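Local coordinates for glycosyltransferase (Streptomyces halstedii, PDB 3WAD), which belongs to the GT-B class of glycosyltransferases, built from two Rossmann-like domains that face each other, at residues V3-F8 and Y15-L20; P236-E241 and N298-D303; P306-L311 and I330-P335. All coordinates share one frame; numbering follows the deposited sequence.

The three contacts follow one another along the chain. Interaction 1 closes before interaction 2 opens, and interaction 2 closes before interaction 3. Interaction 1 lies in the N-terminal Rossmann-like domain, where strand 2-6 runs inside the first parallel sheet. In interaction 2, residues 236-241 pack on edge strand 299-302 of the second parallel sheet. That strand leads directly to helix 307-310 of interaction 3. The centres of interactions 2 and 3 are about 15 Å apart, and Leu239 packs on Ala309 and Leu310. They form one continuous patch in this GT-B fold. Interaction 1 touches neither, its centre being about 31 Å from interaction 2 and about 23 Å from interaction 3.

Interaction 1. Residues V3-F8 and Y15-L20; sequences VLMTVF and YNMVPL
The backbone oxygen Thr6 O lies 4.1 Å from Met17 SD, with no hydrogen bond between them. No hydrogen bond joins residues 3-8 to residues 15-20 at all, so the contact rests on two methionines and their apolar neighbours. Met5 and Met17 reach toward each other. Met5 is bent at its last torsion (chi3 66°), which brings Met5 CE to 3.9 Å from Met17 CB. The methyl carbon Met17 CE also falls near Met5, but its modelled geometry is distorted and its exact place is doubtful. Val7 and Met17 run past each other in opposite directions, with Val7 CB 3.9 Å from Met17 SD. Leu20 closes the other end, its CD2 4.3 Å from Met5 CE. This is the first beta-alpha unit of the N-terminal Rossmann-like domain: strand 2-6 is covered by the start of helix 18-27, with Met17 at the N-cap position. Met5 also packs on Val31 and Ile33 of the neighbouring strand, and Val18 meets Trp22 of the second subunit. All five touching residues are buried. The helix start is therefore probably held to the sheet by apolar, water-excluding contact, with no directional bond across it.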
ATOM      1  N   VAL B   3      -7.193 -13.581  -2.894  1.00 28.40           N
ATOM      2  CA  VAL B   3      -7.960 -13.174  -1.701  1.00 25.57           C
ATOM      3  C   VAL B   3      -8.948 -12.106  -2.086  1.00 25.21           C
ATOM      4  O   VAL B   3      -8.584 -11.033  -2.565  1.00 24.47           O
ATOM      5  CB  VAL B   3      -7.045 -12.614  -0.655  1.00 25.62           C
ATOM      6  CG1 VAL B   3      -7.858 -12.317   0.730  1.00 22.34           C
ATOM      7  CG2 VAL B   3      -5.852 -13.522  -0.438  1.00 24.59           C
ATOM      8  N   LEU B   4     -10.200 -12.385  -1.891  1.00 25.00           N
ATOM      9  CA  LEU B   4     -11.206 -11.388  -2.105  1.00 26.20           C
ATOM     10  C   LEU B   4     -11.550 -10.730  -0.734  1.00 26.09           C
ATOM     11  O   LEU B   4     -12.158 -11.344   0.133  1.00 25.06           O
ATOM     12  CB  LEU B   4     -12.428 -12.016  -2.798  1.00 26.59           C
ATOM     13  CG  LEU B   4     -13.659 -11.177  -3.030  1.00 27.74           C
ATOM     14  CD1 LEU B   4     -13.284  -9.946  -3.937  1.00 31.15           C
ATOM     15  CD2 LEU B   4     -14.869 -11.949  -3.607  1.00 29.20           C
ATOM     16  N   MET B   5     -11.172  -9.476  -0.567  1.00 24.75           N
ATOM     17  CA  MET B   5     -11.507  -8.717   0.655  1.00 23.64           C
ATOM     18  C   MET B   5     -12.636  -7.787   0.380  1.00 25.16           C
ATOM     19  O   MET B   5     -12.680  -7.184  -0.705  1.00 24.49           O
ATOM     20  CB  MET B   5     -10.320  -7.908   1.091  1.00 23.72           C
ATOM     21  CG  MET B   5      -9.063  -8.821   1.231  1.00 24.23           C
ATOM     22  SD  MET B   5      -7.613  -7.957   1.910  1.00 27.67           S
ATOM     23  CE  MET B   5      -8.123  -7.560   3.609  1.00 23.68           C
ATOM     24  N   THR B   6     -13.595  -7.691   1.310  1.00 23.69           N
ATOM     25  CA  THR B   6     -14.717  -6.861   1.006  1.00 24.16           C
ATOM     26  C   THR B   6     -15.008  -5.963   2.237  1.00 23.75           C
ATOM     27  O   THR B   6     -14.886  -6.399   3.371  1.00 23.19           O
ATOM     28  CB  THR B   6     -15.877  -7.655   0.487  1.00 24.01           C
ATOM     29  OG1 THR B   6     -16.962  -6.770   0.138  1.00 27.09           O
ATOM     30  CG2 THR B   6     -16.345  -8.726   1.517  1.00 25.55           C
ATOM     31  N   VAL B   7     -15.354  -4.715   1.983  1.00 23.40           N
ATOM     32  CA  VAL B   7     -15.697  -3.786   3.070  1.00 22.65           C
ATOM     33  C   VAL B   7     -16.762  -2.839   2.506  1.00 21.41           C
ATOM     34  O   VAL B   7     -16.665  -2.447   1.322  1.00 21.25           O
ATOM     35  CB  VAL B   7     -14.423  -3.089   3.651  1.00 20.30           C
ATOM     36  CG1 VAL B   7     -13.731  -2.282   2.576  1.00 22.96           C
ATOM     37  CG2 VAL B   7     -14.780  -2.132   4.805  1.00 18.68           C
ATOM     38  N   PHE B   8     -17.792  -2.483   3.301  1.00 22.42           N
ATOM     39  CA  PHE B   8     -18.743  -1.458   2.868  1.00 20.71           C
ATOM     40  C   PHE B   8     -18.016  -0.081   2.675  1.00 22.19           C
ATOM     41  O   PHE B   8     -16.910   0.088   3.170  1.00 20.81           O
ATOM     42  CB  PHE B   8     -19.993  -1.343   3.776  1.00 23.35           C
ATOM     43  CG  PHE B   8     -19.722  -0.686   5.111  1.00 22.77           C
ATOM     44  CD1 PHE B   8     -20.059   0.666   5.317  1.00 23.11           C
ATOM     45  CD2 PHE B   8     -19.034  -1.370   6.137  1.00 25.32           C
ATOM     46  CE1 PHE B   8     -19.737   1.322   6.580  1.00 22.67           C
ATOM     47  CE2 PHE B   8     -18.743  -0.767   7.388  1.00 22.88           C
ATOM     48  CZ  PHE B   8     -19.112   0.572   7.622  1.00 23.62           C
ATOM     49  N   TYR B  15      -9.476   1.483   6.000  1.00 18.63           N
ATOM     50  CA  TYR B  15      -8.130   1.579   6.584  1.00 21.15           C
ATOM     51  C   TYR B  15      -7.807   0.494   7.608  1.00 20.94           C
ATOM     52  O   TYR B  15      -6.620   0.134   7.815  1.00 22.34           O
ATOM     53  CB  TYR B  15      -7.982   2.914   7.332  1.00 20.88           C
ATOM     54  CG  TYR B  15      -7.907   4.097   6.419  1.00 23.07           C
ATOM     55  CD1 TYR B  15      -8.070   3.958   5.018  1.00 22.24           C
ATOM     56  CD2 TYR B  15      -7.632   5.356   6.962  1.00 26.50           C
ATOM     57  CE1 TYR B  15      -7.969   5.061   4.185  1.00 26.64           C
ATOM     58  CE2 TYR B  15      -7.561   6.452   6.166  1.00 30.51           C
ATOM     59  CZ  TYR B  15      -7.715   6.309   4.788  1.00 31.68           C
ATOM     60  OH  TYR B  15      -7.617   7.459   4.047  1.00 34.38           O
ATOM     61  N   ASN B  16      -8.835   0.030   8.292  1.00 19.89           N
ATOM     62  CA  ASN B  16      -8.672  -1.052   9.269  1.00 21.17           C
ATOM     63  C   ASN B  16      -7.972  -2.320   8.609  1.00 22.23           C
ATOM     64  O   ASN B  16      -7.172  -3.030   9.254  1.00 23.04           O
ATOM     65  CB  ASN B  16     -10.071  -1.398   9.826  1.00 19.87           C
ATOM     66  CG  ASN B  16     -10.045  -2.565  10.820  1.00 21.70           C
ATOM     67  OD1 ASN B  16     -10.611  -3.649  10.578  1.00 25.84           O
ATOM     68  ND2 ASN B  16      -9.406  -2.345  11.930  1.00 16.08           N
ATOM     69  N   MET B  17      -8.295  -2.587   7.335  1.00 23.15           N
ATOM     70  CA  MET B  17      -7.759  -3.768   6.625  1.00 24.67           C
ATOM     71  C   MET B  17      -6.710  -3.495   5.571  1.00 24.51           C
ATOM     72  O   MET B  17      -6.245  -4.408   4.898  1.00 24.91           O
ATOM     73  CB  MET B  17      -8.877  -4.606   6.064  1.00 24.46           C
ATOM     74  CG  MET B  17      -9.903  -3.912   5.243  1.00 27.03           C
ATOM     75  SD  MET B  17     -11.339  -5.063   4.880  1.00 42.05           S
ATOM     76  CE  MET B  17     -10.788  -4.840   3.353  1.00 16.13           C
ATOM     77  N   VAL B  18      -6.235  -2.257   5.498  1.00 23.65           N
ATOM     78  CA  VAL B  18      -5.253  -1.914   4.497  1.00 21.22           C
ATOM     79  C   VAL B  18      -3.875  -2.574   4.702  1.00 21.83           C
ATOM     80  O   VAL B  18      -3.334  -3.086   3.763  1.00 22.06           O
ATOM     81  CB  VAL B  18      -5.137  -0.364   4.289  1.00 21.29           C
ATOM     82  CG1 VAL B  18      -3.741   0.090   3.728  1.00 15.70           C
ATOM     83  CG2 VAL B  18      -6.282   0.123   3.376  1.00 19.40           C
ATOM     84  N   PRO B  19      -3.298  -2.485   5.901  1.00 21.85           N
ATOM     85  CA  PRO B  19      -2.009  -3.124   6.219  1.00 22.79           C
ATOM     86  C   PRO B  19      -2.114  -4.655   5.963  1.00 22.98           C
ATOM     87  O   PRO B  19      -1.268  -5.210   5.286  1.00 22.19           O
ATOM     88  CB  PRO B  19      -1.809  -2.754   7.699  1.00 20.54           C
ATOM     89  CG  PRO B  19      -2.549  -1.327   7.783  1.00 21.55           C
ATOM     90  CD  PRO B  19      -3.804  -1.682   7.048  1.00 22.17           C
ATOM     91  N   LEU B  20      -3.235  -5.274   6.316  1.00 23.93           N
ATOM     92  CA  LEU B  20      -3.408  -6.740   6.012  1.00 23.28           C
ATOM     93  C   LEU B  20      -3.483  -7.038   4.479  1.00 23.47           C
ATOM     94  O   LEU B  20      -2.796  -7.934   3.985  1.00 24.44           O
ATOM     95  CB  LEU B  20      -4.649  -7.302   6.722  1.00 21.71           C
ATOM     96  CG  LEU B  20      -4.810  -8.811   6.451  1.00 23.25           C
ATOM     97  CD1 LEU B  20      -3.605  -9.582   6.966  1.00 25.58           C
ATOM     98  CD2 LEU B  20      -6.054  -9.407   6.933  1.00 25.73           C
TER

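Interaction 2. Residues P236-E241 and N298-D303; sequences PDWLRE and NVRAVD
Strand 299-302 is an outer strand of the parallel sheet in the C-terminal Rossmann-like domain of this GT-B fold, and the short, weakly bonded helix 237-240 packs beside it through a cation-pi stack. Trp238 and Arg300 carry the contact. The guanidinium of Arg300 lies flat on the indole, with the two planes only 3° apart and the centres 4.0 Å apart. It comes from the side opposite Pro236 and Leu239, whose CG atoms lie over the other face toward the rim. Arg300 CD covers the centre of its face of the Trp238 ring, 3.5 Å above the plane, and the guanidinium covers the CG and CB end. The arginine chain is extended until it bends at chi3 (-44°), which turns its end along the ring. The two side chains run antiparallel alongside one another. Arg300 NH1 is 3.5 Å from Trp238 CG. Arg300 NE lies 3.5 Å from Trp238 CD2. The positive charge probably gains from the pi cloud at this surface position. Trp238 also packs on Val281 of the adjacent strand, and Val302 CG2 meets Trp238 CZ2 at 4.1 Å. One bond before the guanidinium, Arg300 CD makes a CH-pi contact 3.7 Å from the centroid of the five-membered ring of Trp238.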
ATOM      1  N   PRO B 236       4.670  17.498   7.661  1.00 42.02           N
ATOM      2  CA  PRO B 236       4.801  18.966   7.586  1.00 42.77           C
ATOM      3  C   PRO B 236       6.140  19.445   8.152  1.00 42.49           C
ATOM      4  O   PRO B 236       6.801  18.723   8.926  1.00 41.60           O
ATOM      5  CB  PRO B 236       3.616  19.480   8.412  1.00 42.75           C
ATOM      6  CG  PRO B 236       3.436  18.440   9.468  1.00 42.71           C
ATOM      7  CD  PRO B 236       3.787  17.096   8.772  1.00 42.69           C
ATOM      8  N   ASP B 237       6.544  20.643   7.748  1.00 43.15           N
ATOM      9  CA  ASP B 237       7.834  21.173   8.138  1.00 43.77           C
ATOM     10  C   ASP B 237       7.964  21.190   9.647  1.00 43.60           C
ATOM     11  O   ASP B 237       8.982  20.833  10.215  1.00 43.95           O
ATOM     12  CB  ASP B 237       7.965  22.604   7.628  1.00 45.03           C
ATOM     13  CG  ASP B 237       8.579  22.685   6.239  1.00 47.98           C
ATOM     14  OD1 ASP B 237       8.474  23.742   5.571  1.00 50.68           O
ATOM     15  OD2 ASP B 237       9.190  21.698   5.806  1.00 53.92           O
ATOM     16  N   TRP B 238       6.908  21.598  10.309  1.00 43.82           N
ATOM     17  CA  TRP B 238       6.997  21.844  11.725  1.00 44.46           C
ATOM     18  C   TRP B 238       7.235  20.543  12.526  1.00 46.55           C
ATOM     19  O   TRP B 238       7.934  20.570  13.550  1.00 46.77           O
ATOM     20  CB  TRP B 238       5.766  22.641  12.168  1.00 43.52           C
ATOM     21  CG  TRP B 238       4.532  21.896  12.024  1.00 39.56           C
ATOM     22  CD1 TRP B 238       3.597  22.002  11.019  1.00 37.63           C
ATOM     23  CD2 TRP B 238       4.066  20.877  12.915  1.00 35.79           C
ATOM     24  NE1 TRP B 238       2.569  21.110  11.251  1.00 35.68           N
ATOM     25  CE2 TRP B 238       2.839  20.409  12.404  1.00 35.79           C
ATOM     26  CE3 TRP B 238       4.571  20.321  14.110  1.00 37.37           C
ATOM     27  CZ2 TRP B 238       2.103  19.418  13.040  1.00 35.94           C
ATOM     28  CZ3 TRP B 238       3.847  19.338  14.739  1.00 38.21           C
ATOM     29  CH2 TRP B 238       2.615  18.895  14.198  1.00 36.60           C
ATOM     30  N   LEU B 239       6.698  19.406  12.043  1.00 48.38           N
ATOM     31  CA  LEU B 239       7.046  18.071  12.581  1.00 50.22           C
ATOM     32  C   LEU B 239       8.499  17.665  12.345  1.00 52.52           C
ATOM     33  O   LEU B 239       9.012  16.743  12.979  1.00 53.28           O
ATOM     34  CB  LEU B 239       6.144  16.971  12.022  1.00 49.49           C
ATOM     35  CG  LEU B 239       5.009  16.477  12.913  1.00 48.23           C
ATOM     36  CD1 LEU B 239       4.226  15.401  12.251  1.00 44.98           C
ATOM     37  CD2 LEU B 239       5.566  15.990  14.219  1.00 46.64           C
ATOM     38  N   ARG B 240       9.174  18.327  11.427  1.00 55.18           N
ATOM     39  CA  ARG B 240      10.484  17.839  11.026  1.00 57.67           C
ATOM     40  C   ARG B 240      11.548  18.336  11.985  1.00 59.17           C
ATOM     41  O   ARG B 240      12.637  17.755  12.075  1.00 59.57           O
ATOM     42  CB  ARG B 240      10.786  18.191   9.558  1.00 57.45           C
ATOM     43  CG  ARG B 240      10.282  17.104   8.591  1.00 59.42           C
ATOM     44  CD  ARG B 240       9.486  17.660   7.373  1.00 62.01           C
ATOM     45  NE  ARG B 240      10.236  17.988   6.142  1.00 63.19           N
ATOM     46  CZ  ARG B 240      11.567  18.038   5.989  1.00 64.18           C
ATOM     47  NH1 ARG B 240      12.411  17.803   6.994  1.00 62.81           N
ATOM     48  NH2 ARG B 240      12.069  18.321   4.789  1.00 64.15           N
ATOM     49  N   GLU B 241      11.200  19.375  12.741  1.00 61.17           N
ATOM     50  CA  GLU B 241      12.118  20.051  13.647  1.00 63.32           C
ATOM     51  C   GLU B 241      12.223  19.355  15.006  1.00 64.49           C
ATOM     52  O   GLU B 241      11.208  19.039  15.636  1.00 65.40           O
ATOM     53  CB  GLU B 241      11.668  21.506  13.858  1.00 63.61           C
ATOM     54  CG  GLU B 241      11.216  22.247  12.570  1.00 65.43           C
ATOM     55  CD  GLU B 241      10.696  23.678  12.828  1.00 67.55           C
ATOM     56  OE1 GLU B 241      10.711  24.130  13.997  1.00 68.36           O
ATOM     57  OE2 GLU B 241      10.281  24.365  11.860  1.00 68.74           O
ATOM     58  N   ASN B 298       0.795  28.105  23.286  1.00 46.42           N
ATOM     59  CA  ASN B 298       1.459  26.831  23.143  1.00 43.02           C
ATOM     60  C   ASN B 298       0.612  25.801  22.359  1.00 41.61           C
ATOM     61  O   ASN B 298       0.943  24.594  22.390  1.00 40.48           O
ATOM     62  CB  ASN B 298       1.742  26.295  24.546  1.00 43.23           C
ATOM     63  CG  ASN B 298       0.457  26.012  25.320  1.00 38.10           C
ATOM     64  OD1 ASN B 298      -0.537  26.698  25.122  1.00 36.51           O
ATOM     65  ND2 ASN B 298       0.453  24.950  26.132  1.00 34.79           N
ATOM     66  N   VAL B 299      -0.467  26.260  21.718  1.00 39.29           N
ATOM     67  CA  VAL B 299      -1.340  25.411  20.876  1.00 39.38           C
ATOM     68  C   VAL B 299      -1.100  25.588  19.382  1.00 40.31           C
ATOM     69  O   VAL B 299      -1.281  26.689  18.888  1.00 41.43           O
ATOM     70  CB  VAL B 299      -2.878  25.734  21.086  1.00 39.02           C
ATOM     71  CG1 VAL B 299      -3.775  24.935  20.159  1.00 35.23           C
ATOM     72  CG2 VAL B 299      -3.297  25.508  22.545  1.00 39.06           C
ATOM     73  N   ARG B 300      -0.802  24.512  18.645  1.00 39.83           N
ATOM     74  CA  ARG B 300      -0.868  24.542  17.166  1.00 38.91           C
ATOM     75  C   ARG B 300      -2.115  23.876  16.641  1.00 38.20           C
ATOM     76  O   ARG B 300      -2.366  22.685  16.906  1.00 38.43           O
ATOM     77  CB  ARG B 300       0.357  23.863  16.540  1.00 39.30           C
ATOM     78  CG  ARG B 300       0.264  23.743  15.004  1.00 39.86           C
ATOM     79  CD  ARG B 300       1.448  22.946  14.449  1.00 44.27           C
ATOM     80  NE  ARG B 300       2.727  23.345  15.052  1.00 40.56           N
ATOM     81  CZ  ARG B 300       3.562  24.257  14.512  1.00 44.33           C
ATOM     82  NH1 ARG B 300       3.284  24.857  13.351  1.00 40.19           N
ATOM     83  NH2 ARG B 300       4.691  24.577  15.129  1.00 40.07           N
ATOM     84  N   ALA B 301      -2.903  24.597  15.890  1.00 38.12           N
ATOM     85  CA  ALA B 301      -4.140  24.010  15.350  1.00 39.93           C
ATOM     86  C   ALA B 301      -3.861  23.537  13.920  1.00 41.46           C
ATOM     87  O   ALA B 301      -3.179  24.206  13.173  1.00 42.99           O
ATOM     88  CB  ALA B 301      -5.268  24.981  15.373  1.00 39.93           C
ATOM     89  N   VAL B 302      -4.362  22.367  13.550  1.00 41.92           N
ATOM     90  CA  VAL B 302      -3.926  21.699  12.327  1.00 42.62           C
ATOM     91  C   VAL B 302      -5.189  20.953  11.881  1.00 42.58           C
ATOM     92  O   VAL B 302      -5.913  20.451  12.721  1.00 43.24           O
ATOM     93  CB  VAL B 302      -2.766  20.816  12.752  1.00 43.07           C
ATOM     94  CG1 VAL B 302      -3.066  19.399  12.511  1.00 43.64           C
ATOM     95  CG2 VAL B 302      -1.455  21.357  12.238  1.00 41.09           C
ATOM     96  N   ASP B 303      -5.560  20.949  10.612  1.00 42.36           N
ATOM     97  CA  ASP B 303      -6.819  20.254  10.284  1.00 42.99           C
ATOM     98  C   ASP B 303      -6.628  18.728  10.336  1.00 41.34           C
ATOM     99  O   ASP B 303      -7.580  18.009  10.546  1.00 40.10           O
ATOM    100  CB  ASP B 303      -7.361  20.655   8.922  1.00 43.93           C
ATOM    101  CG  ASP B 303      -6.415  20.275   7.802  1.00 49.84           C
ATOM    102  OD1 ASP B 303      -5.194  20.567   7.923  1.00 57.23           O
ATOM    103  OD2 ASP B 303      -6.874  19.704   6.780  1.00 55.80           O
TER

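Interaction 3. Residues P306-L311 and I330-P335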
ATOM      1  N   PRO B 306      -0.628  13.248  10.746  1.00 37.03           N
ATOM      2  CA  PRO B 306      -0.228  11.806  10.790  1.00 34.98           C
ATOM      3  C   PRO B 306       0.314  11.364  12.170  1.00 33.25           C
ATOM      4  O   PRO B 306       1.441  11.688  12.557  1.00 33.04           O
ATOM      5  CB  PRO B 306       0.822  11.705   9.692  1.00 35.71           C
ATOM      6  CG  PRO B 306       1.457  13.139   9.617  1.00 36.03           C
ATOM      7  CD  PRO B 306       0.259  14.057   9.878  1.00 37.38           C
ATOM      8  N   LEU B 307      -0.508  10.606  12.901  1.00 31.66           N
ATOM      9  CA  LEU B 307      -0.252  10.221  14.278  1.00 30.98           C
ATOM     10  C   LEU B 307       1.064   9.488  14.429  1.00 30.96           C
ATOM     11  O   LEU B 307       1.759   9.638  15.418  1.00 29.71           O
ATOM     12  CB  LEU B 307      -1.356   9.281  14.772  1.00 29.98           C
ATOM     13  CG  LEU B 307      -2.475   9.826  15.654  1.00 35.04           C
ATOM     14  CD1 LEU B 307      -2.505  11.356  15.791  1.00 36.17           C
ATOM     15  CD2 LEU B 307      -3.805   9.246  15.234  1.00 34.94           C
ATOM     16  N   HIS B 308       1.386   8.635  13.452  1.00 31.09           N
ATOM     17  CA  HIS B 308       2.610   7.865  13.549  1.00 29.97           C
ATOM     18  C   HIS B 308       3.764   8.809  13.405  1.00 30.17           C
ATOM     19  O   HIS B 308       4.793   8.480  13.894  1.00 30.52           O
ATOM     20  CB  HIS B 308       2.682   6.795  12.473  1.00 31.21           C
ATOM     21  CG  HIS B 308       2.443   7.329  11.094  1.00 31.27           C
ATOM     22  ND1 HIS B 308       3.458   7.537  10.182  1.00 36.42           N
ATOM     23  CD2 HIS B 308       1.296   7.707  10.480  1.00 26.79           C
ATOM     24  CE1 HIS B 308       2.945   8.029   9.059  1.00 32.24           C
ATOM     25  NE2 HIS B 308       1.632   8.137   9.217  1.00 30.92           N
ATOM     26  N   ALA B 309       3.632   9.996  12.781  1.00 30.31           N
ATOM     27  CA  ALA B 309       4.831  10.941  12.812  1.00 29.76           C
ATOM     28  C   ALA B 309       4.882  11.765  14.080  1.00 29.97           C
ATOM     29  O   ALA B 309       5.981  12.052  14.609  1.00 27.44           O
ATOM     30  CB  ALA B 309       4.908  11.875  11.616  1.00 29.62           C
ATOM     31  N   LEU B 310       3.683  12.087  14.575  1.00 29.44           N
ATOM     32  CA  LEU B 310       3.504  12.902  15.790  1.00 31.22           C
ATOM     33  C   LEU B 310       3.736  12.105  17.099  1.00 31.34           C
ATOM     34  O   LEU B 310       4.509  12.528  17.955  1.00 32.79           O
ATOM     35  CB  LEU B 310       2.088  13.569  15.800  1.00 29.99           C
ATOM     36  CG  LEU B 310       1.765  14.500  16.994  1.00 31.61           C
ATOM     37  CD1 LEU B 310       2.727  15.695  17.137  1.00 30.17           C
ATOM     38  CD2 LEU B 310       0.320  15.009  16.838  1.00 31.17           C
ATOM     39  N   LEU B 311       3.044  10.987  17.276  1.00 31.49           N
ATOM     40  CA  LEU B 311       3.024  10.356  18.594  1.00 32.93           C
ATOM     41  C   LEU B 311       4.382   9.965  19.210  1.00 33.66           C
ATOM     42  O   LEU B 311       4.482   9.950  20.407  1.00 33.38           O
ATOM     43  CB  LEU B 311       2.045   9.175  18.666  1.00 32.09           C
ATOM     44  CG  LEU B 311       0.569   9.539  18.619  1.00 33.06           C
ATOM     45  CD1 LEU B 311      -0.151   8.263  18.671  1.00 32.20           C
ATOM     46  CD2 LEU B 311       0.172  10.457  19.828  1.00 33.88           C
ATOM     47  N   ILE B 330      -1.275   2.664  21.583  1.00 26.42           N
ATOM     48  CA  ILE B 330      -0.694   1.345  21.970  1.00 26.85           C
ATOM     49  C   ILE B 330       0.682   1.167  21.343  1.00 27.86           C
ATOM     50  O   ILE B 330       1.668   0.865  22.054  1.00 28.53           O
ATOM     51  CB  ILE B 330      -1.579   0.180  21.575  1.00 26.59           C
ATOM     52  CG1 ILE B 330      -2.842   0.188  22.418  1.00 23.06           C
ATOM     53  CG2 ILE B 330      -0.834  -1.212  21.786  1.00 28.63           C
ATOM     54  CD1 ILE B 330      -3.612  -1.005  22.212  1.00 22.68           C
ATOM     55  N   ARG B 331       0.764   1.358  20.022  1.00 25.89           N
ATOM     56  CA  ARG B 331       1.977   1.083  19.288  1.00 27.18           C
ATOM     57  C   ARG B 331       3.140   2.020  19.686  1.00 27.41           C
ATOM     58  O   ARG B 331       4.300   1.605  19.740  1.00 25.88           O
ATOM     59  CB  ARG B 331       1.710   1.153  17.770  1.00 27.45           C
ATOM     60  CG  ARG B 331       2.927   1.108  16.904  1.00 27.00           C
ATOM     61  CD  ARG B 331       2.548   1.213  15.451  1.00 29.29           C
ATOM     62  NE  ARG B 331       3.676   0.868  14.597  1.00 34.91           N
ATOM     63  CZ  ARG B 331       3.698   1.019  13.268  1.00 37.65           C
ATOM     64  NH1 ARG B 331       2.641   1.561  12.619  1.00 34.09           N
ATOM     65  NH2 ARG B 331       4.802   0.675  12.590  1.00 35.06           N
ATOM     66  N   TYR B 332       2.829   3.291  19.953  1.00 26.92           N
ATOM     67  CA  TYR B 332       3.843   4.257  20.342  1.00 26.24           C
ATOM     68  C   TYR B 332       3.970   4.384  21.900  1.00 26.32           C
ATOM     69  O   TYR B 332       4.783   5.161  22.380  1.00 25.79           O
ATOM     70  CB  TYR B 332       3.661   5.622  19.599  1.00 26.13           C
ATOM     71  CG  TYR B 332       3.785   5.385  18.103  1.00 27.90           C
ATOM     72  CD1 TYR B 332       5.045   5.033  17.526  1.00 28.62           C
ATOM     73  CD2 TYR B 332       2.646   5.346  17.293  1.00 25.49           C
ATOM     74  CE1 TYR B 332       5.149   4.698  16.155  1.00 31.70           C
ATOM     75  CE2 TYR B 332       2.743   5.054  15.929  1.00 29.49           C
ATOM     76  CZ  TYR B 332       3.982   4.714  15.377  1.00 29.66           C
ATOM     77  OH  TYR B 332       4.058   4.437  14.065  1.00 36.04           O
ATOM     78  N   GLY B 333       3.197   3.619  22.670  1.00 26.00           N
ATOM     79  CA  GLY B 333       3.397   3.587  24.165  1.00 26.63           C
ATOM     80  C   GLY B 333       3.013   4.923  24.831  1.00 27.19           C
ATOM     81  O   GLY B 333       3.746   5.471  25.685  1.00 26.67           O
ATOM     82  N   VAL B 334       1.877   5.495  24.424  1.00 27.63           N
ATOM     83  CA  VAL B 334       1.594   6.884  24.803  1.00 27.45           C
ATOM     84  C   VAL B 334       0.384   6.874  25.733  1.00 28.50           C
ATOM     85  O   VAL B 334      -0.640   6.313  25.385  1.00 26.60           O
ATOM     86  CB  VAL B 334       1.356   7.825  23.534  1.00 29.35           C
ATOM     87  CG1 VAL B 334       1.040   9.272  23.944  1.00 28.57           C
ATOM     88  CG2 VAL B 334       2.606   7.839  22.591  1.00 27.18           C
ATOM     89  N   PRO B 335       0.496   7.503  26.914  1.00 28.48           N
ATOM     90  CA  PRO B 335      -0.672   7.600  27.791  1.00 29.04           C
ATOM     91  C   PRO B 335      -1.826   8.351  27.135  1.00 28.62           C
ATOM     92  O   PRO B 335      -1.626   9.216  26.279  1.00 29.18           O
ATOM     93  CB  PRO B 335      -0.161   8.404  28.974  1.00 28.97           C
ATOM     94  CG  PRO B 335       1.303   8.232  28.976  1.00 28.85           C
ATOM     95  CD  PRO B 335       1.673   8.173  27.498  1.00 30.14           C
TER
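His308 CA and Leu311 CB sit obliquely to the ring of Tyr332, while one face of that ring carries Arg331 CG, 4.0 Å above the plane and over its centre. Tyr332 OH in turn lies 3.4 Å above the plane of the Arg331 guanidinium, toward its rim. The hydroxyl end passes close to the helix 307-310 backbone. Tyr332 OH is 3.2 Å from His308 CB, and Tyr332 CE2 is 3.7 Å from His308 CA. The phenol therefore rests on the root of the histidine, and the imidazole itself leads away from it. The polar need of Tyr332 OH is met by a hydrogen bond to Glu30 of the second subunit, which also forms a salt bridge with Arg331. Nearer the backbone, Leu311 CB lies 4.0 Å from Tyr332 CB. With CG anti to the carbonyl carbon (chi1 -61°), the tyrosine ring goes from beside Leu311 to His308, a turn earlier in helix 307-310. This contact joins two helices of the C-terminal Rossmann-like domain, just where helix 323-332 ends in a Schellman motif. Gly333 makes that turn with positive phi (68°). Val334 then turns toward Leu311. Val334 CG2 meets Leu311 O at 3.6 Å and Leu311 CB at 4.2 Å. Leu311 also packs on Asn328, one turn before Tyr332.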